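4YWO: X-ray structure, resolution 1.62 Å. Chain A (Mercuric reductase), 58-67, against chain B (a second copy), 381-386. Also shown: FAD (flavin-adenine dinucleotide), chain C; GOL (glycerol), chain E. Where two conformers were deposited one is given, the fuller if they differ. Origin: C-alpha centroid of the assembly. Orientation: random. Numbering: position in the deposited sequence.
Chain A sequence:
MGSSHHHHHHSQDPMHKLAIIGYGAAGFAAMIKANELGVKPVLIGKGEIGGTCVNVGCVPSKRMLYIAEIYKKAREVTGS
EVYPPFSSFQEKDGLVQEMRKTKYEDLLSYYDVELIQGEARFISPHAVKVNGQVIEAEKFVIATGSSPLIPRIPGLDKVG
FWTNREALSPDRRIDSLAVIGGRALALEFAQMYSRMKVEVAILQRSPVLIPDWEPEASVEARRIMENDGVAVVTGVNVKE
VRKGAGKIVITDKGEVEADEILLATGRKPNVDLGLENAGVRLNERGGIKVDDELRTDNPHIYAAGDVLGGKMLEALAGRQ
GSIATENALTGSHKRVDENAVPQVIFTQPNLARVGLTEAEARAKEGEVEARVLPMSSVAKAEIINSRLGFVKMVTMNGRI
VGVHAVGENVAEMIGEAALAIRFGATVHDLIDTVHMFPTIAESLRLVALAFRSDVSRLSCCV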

# COMPACT_ATOMS: atom_id res chain seq x y z
N CYS A 58 -14.58 4.09 12.63
CA CYS A 58 -13.43 4.12 11.75
C CYS A 58 -13.18 5.48 11.13
O CYS A 58 -12.04 5.91 11.01
N VAL A 59 -14.25 6.16 10.73
CA VAL A 59 -14.03 7.44 10.02
C VAL A 59 -13.49 8.57 10.93
O VAL A 59 -12.41 9.13 10.67
N PRO A 60 -14.17 8.87 12.08
CA PRO A 60 -13.63 9.93 12.90
C PRO A 60 -12.27 9.53 13.59
O PRO A 60 -11.38 10.42 13.76
N SER A 61 -12.07 8.24 13.85
CA SER A 61 -10.85 7.79 14.55
C SER A 61 -9.62 7.92 13.58
O SER A 61 -8.55 8.49 13.96
N LYS A 62 -9.83 7.51 12.35
CA LYS A 62 -8.70 7.64 11.37
C LYS A 62 -8.46 9.09 11.08
O LYS A 62 -7.33 9.47 10.78
N ARG A 63 -9.49 9.92 11.03
CA ARG A 63 -9.23 11.33 10.80
C ARG A 63 -8.38 11.90 11.91
O ARG A 63 -7.42 12.66 11.65
N MET A 64 -8.73 11.61 13.17
CA MET A 64 -7.94 12.21 14.24
C MET A 64 -6.51 11.63 14.30
O MET A 64 -5.54 12.34 14.60
N LEU A 65 -6.31 10.38 13.90
CA LEU A 65 -4.95 9.84 13.85
C LEU A 65 -4.16 10.46 12.74
O LEU A 65 -2.95 10.67 12.92
N TYR A 66 -4.80 10.84 11.63
CA TYR A 66 -4.14 11.55 10.49
C TYR A 66 -3.65 12.92 10.96
O TYR A 66 -2.48 13.29 10.77
N ILE A 67 -4.57 13.62 11.62
CA ILE A 67 -4.22 14.98 12.17
C ILE A 67 -3.09 14.84 13.14
O ILE A 67 -2.09 15.62 13.09
N ALA B 381 -9.11 8.47 1.13
CA ALA B 381 -8.57 9.66 0.40
C ALA B 381 -9.24 10.95 0.94
O ALA B 381 -8.56 11.98 1.16
N GLU B 382 -10.52 10.88 1.32
CA GLU B 382 -11.18 11.99 1.99
C GLU B 382 -10.62 12.24 3.38
O GLU B 382 -10.31 13.41 3.79
N ILE B 383 -10.38 11.18 4.13
CA ILE B 383 -9.88 11.26 5.50
C ILE B 383 -8.48 11.91 5.60
O ILE B 383 -8.22 12.74 6.48
N ILE B 384 -7.63 11.64 4.60
CA ILE B 384 -6.26 12.15 4.61
C ILE B 384 -6.04 13.32 3.67
O ILE B 384 -4.89 13.61 3.34
N ASN B 385 -7.11 13.92 3.23
CA ASN B 385 -7.03 15.14 2.40
C ASN B 385 -6.22 14.91 1.12
O ASN B 385 -5.32 15.70 0.77
N SER B 386 -6.49 13.79 0.43
CA SER B 386 -5.75 13.49 -0.81
C SER B 386 -6.70 13.02 -1.87
O SER B 386 -6.70 11.89 -2.36

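Helix 58-67 of chain A meets the end of a chain B helix at residues 381-383 and the turn that follows, the two stretches burying 368 Å² between them. The backbones come nearest at A:Arg63 and B:Ile383, CA to CA 5.3 Å. B:Ile383 (chi1 m, chi2 t) is the most covered residue: its CD1 reaches to 4.2 Å from A:Val59 CA, and its CG2 lies 3.7 Å from A:Lys62 C and 4.2 Å from A:Arg63 CB. The CA-to-CB bond of A:Arg63 (t, p, t) points sideways to chain B, but the end of the side chain comes nearer. There A:Arg63 NH1 donates twice, to B:Ile383 O at 2.7 Å and to B:Asn385 OD1 at 3.0 Å, both acceptors lying at the guanidinium edge, near its plane. The first bond satisfies a carbonyl at the helix end, where regular backbone pairing runs out; in the conformer given, B:Asn385 (chi1 m) accepts the second through OD1, while its ND2 donates to water 1 at 2.8 Å. That water also hydrogen-bonds A:Tyr66 OH at 2.6 Å, bridging the stretches. A:Tyr66 (chi1 t) points toward chain B and lays one ring face against B:Ile384, whose CA sits 3.7 Å from the ring centroid, almost on the ring normal, in a CH-pi contact; B:Ile384 CG2 (chi1 p) adds an apolar contact at 3.7 Å to A:Tyr66 CD1. Glycerol, probably from the crystallisation liquor, supplies a second bridge: its O2 hydrogen-bonds A:Tyr66 OH at 2.6 Å, while its O3 donates to B:Ile384 O at 2.7 Å. A:Lys62 starts toward chain B, with CB 4.1 Å from B:Ile383 CG2, but its end leads away. A:Lys62 NZ donates to A:Ser61 OG at 2.9 Å and FAD N5 at 3.2 Å. A:Pro60 and A:Met64 point away from the contact.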

# COMPACT_ATOMS: atom_id res chain seq x y z
CB CYS A 58 -13.56 3.06 10.65
SG CYS A 58 -14.88 1.86 10.94
CB VAL A 59 -15.28 7.87 9.25
CG1 VAL A 59 -15.14 9.25 8.75
CG2 VAL A 59 -15.51 6.85 8.15
CB PRO A 60 -14.69 10.09 14.02
CG PRO A 60 -15.55 8.88 13.85
CD PRO A 60 -15.55 8.51 12.48
CB SER A 61 -10.95 6.47 15.19
OG SER A 61 -11.22 5.47 14.27
CB LYS A 62 -8.95 6.73 10.15
CG LYS A 62 -8.44 5.24 10.34
CD LYS A 62 -8.60 4.56 11.75
CE LYS A 62 -9.66 3.63 11.88
NZ LYS A 62 -9.58 3.23 13.32
CB ARG A 63 -10.54 12.11 10.64
CG ARG A 63 -10.37 13.62 10.56
CD ARG A 63 -9.62 14.00 9.25
NE ARG A 63 -9.75 15.41 9.05
CZ ARG A 63 -9.24 16.03 8.02
NH1 ARG A 63 -8.58 15.38 7.07
NH2 ARG A 63 -9.34 17.37 7.98
CB MET A 64 -8.57 11.99 15.57
CG MET A 64 -9.91 12.67 15.76
SD MET A 64 -9.92 14.41 15.22
CE MET A 64 -8.68 15.13 16.13
CB LEU A 65 -4.97 8.26 13.62
CG LEU A 65 -5.38 7.48 14.86
CD1 LEU A 65 -5.81 6.09 14.45
CD2 LEU A 65 -4.22 7.38 15.77
CB TYR A 66 -5.06 11.62 9.30
CG TYR A 66 -4.57 12.61 8.26
CD1 TYR A 66 -3.54 12.28 7.47
CD2 TYR A 66 -5.18 13.86 8.12
CE1 TYR A 66 -3.11 13.20 6.52
CE2 TYR A 66 -4.75 14.77 7.18
CZ TYR A 66 -3.68 14.44 6.46
OH TYR A 66 -3.30 15.43 5.51
CB ILE A 67 -5.42 15.58 12.87
CG1 ILE A 67 -6.40 15.94 11.81
CG2 ILE A 67 -4.97 16.90 13.54
CD1 ILE A 67 -7.66 16.38 12.37
CB ALA B 381 -8.78 9.53 -1.09
CB GLU B 382 -12.70 11.69 1.99
CG GLU B 382 -13.31 11.45 0.61
CD GLU B 382 -14.76 10.87 0.54
OE1 GLU B 382 -15.56 11.36 1.37
OE2 GLU B 382 -15.04 9.92 -0.30
CB ILE B 383 -9.88 9.86 6.17
CG1 ILE B 383 -11.31 9.38 6.41
CG2 ILE B 383 -9.06 9.82 7.50
CD1 ILE B 383 -11.41 7.90 6.73
CB ILE B 384 -5.25 10.98 4.34
CG1 ILE B 384 -5.32 10.46 2.89
CG2 ILE B 384 -5.37 9.85 5.34
CD1 ILE B 384 -4.34 9.39 2.45
CB ASN B 385 -6.42 16.29 3.24
CG ASN B 385 -7.38 16.84 4.26
OD1 ASN B 385 -8.56 16.49 4.25
ND2 ASN B 385 -6.89 17.71 5.17
CB SER B 386 -4.64 12.47 -0.50
OG SER B 386 -3.78 12.43 -1.65
PA FAD C . -23.63 -1.16 13.66
O1A FAD C . -23.15 -0.24 12.56
O2A FAD C . -23.54 -0.72 15.10
O5B FAD C . -25.16 -1.56 13.35
C5B FAD C . -26.16 -1.44 14.35
C4B FAD C . -27.14 -0.34 13.96
O4B FAD C . -28.47 -0.84 14.00
C3B FAD C . -27.06 0.84 14.92
O3B FAD C . -26.69 2.03 14.21
C2B FAD C . -28.44 0.99 15.52
O2B FAD C . -28.97 2.28 15.20
C1B FAD C . -29.30 -0.09 14.90
N9A FAD C . -29.82 -0.99 15.96
C8A FAD C . -29.09 -1.60 16.92
N7A FAD C . -29.87 -2.34 17.73
C5A FAD C . -31.14 -2.22 17.31
C6A FAD C . -32.47 -2.74 17.72
N6A FAD C . -32.59 -3.57 18.78
N1A FAD C . -33.55 -2.36 17.00
C2A FAD C . -33.43 -1.54 15.94
N3A FAD C . -32.27 -1.03 15.51
C4A FAD C . -31.11 -1.32 16.14
N1 FAD C . -13.54 -1.31 11.68
C2 FAD C . -12.69 -1.29 10.62
O2 FAD C . -12.81 -2.17 9.74
N3 FAD C . -11.73 -0.35 10.48
C4 FAD C . -11.55 0.62 11.38
O4 FAD C . -10.64 1.47 11.22
C4X FAD C . -12.43 0.66 12.57
N5 FAD C . -12.30 1.62 13.52
C5X FAD C . -13.13 1.63 14.59
C6 FAD C . -12.98 2.62 15.56
C7 FAD C . -13.82 2.64 16.67
C7M FAD C . -13.66 3.71 17.71
C8 FAD C . -14.88 1.61 16.82
C8M FAD C . -15.78 1.63 18.02
C9 FAD C . -15.03 0.62 15.86
C9A FAD C . -14.19 0.59 14.75
N10 FAD C . -14.33 -0.41 13.77
C10 FAD C . -13.46 -0.39 12.66
C1' FAD C . -15.37 -1.44 13.90
C2' FAD C . -16.53 -1.10 12.97
O2' FAD C . -16.96 0.24 13.20
C3' FAD C . -17.70 -2.05 13.20
O3' FAD C . -17.24 -3.41 13.12
C4' FAD C . -18.80 -1.83 12.17
O4' FAD C . -19.39 -0.54 12.37
C5' FAD C . -19.87 -2.91 12.27
O5' FAD C . -21.09 -2.41 11.73
P FAD C . -22.49 -3.15 12.06
O1P FAD C . -23.52 -2.65 11.07
O2P FAD C . -22.22 -4.63 12.19
O3P FAD C . -22.86 -2.56 13.51
C1 GOL E . -0.27 15.36 1.70
O1 GOL E . -0.88 16.66 1.86
C2 GOL E . -0.83 14.35 2.72
O2 GOL E . -1.25 14.96 3.96
C3 GOL E . -1.96 13.62 2.08
O3 GOL E . -2.39 12.57 2.93
O HOH W 1 -4.14 17.93 5.46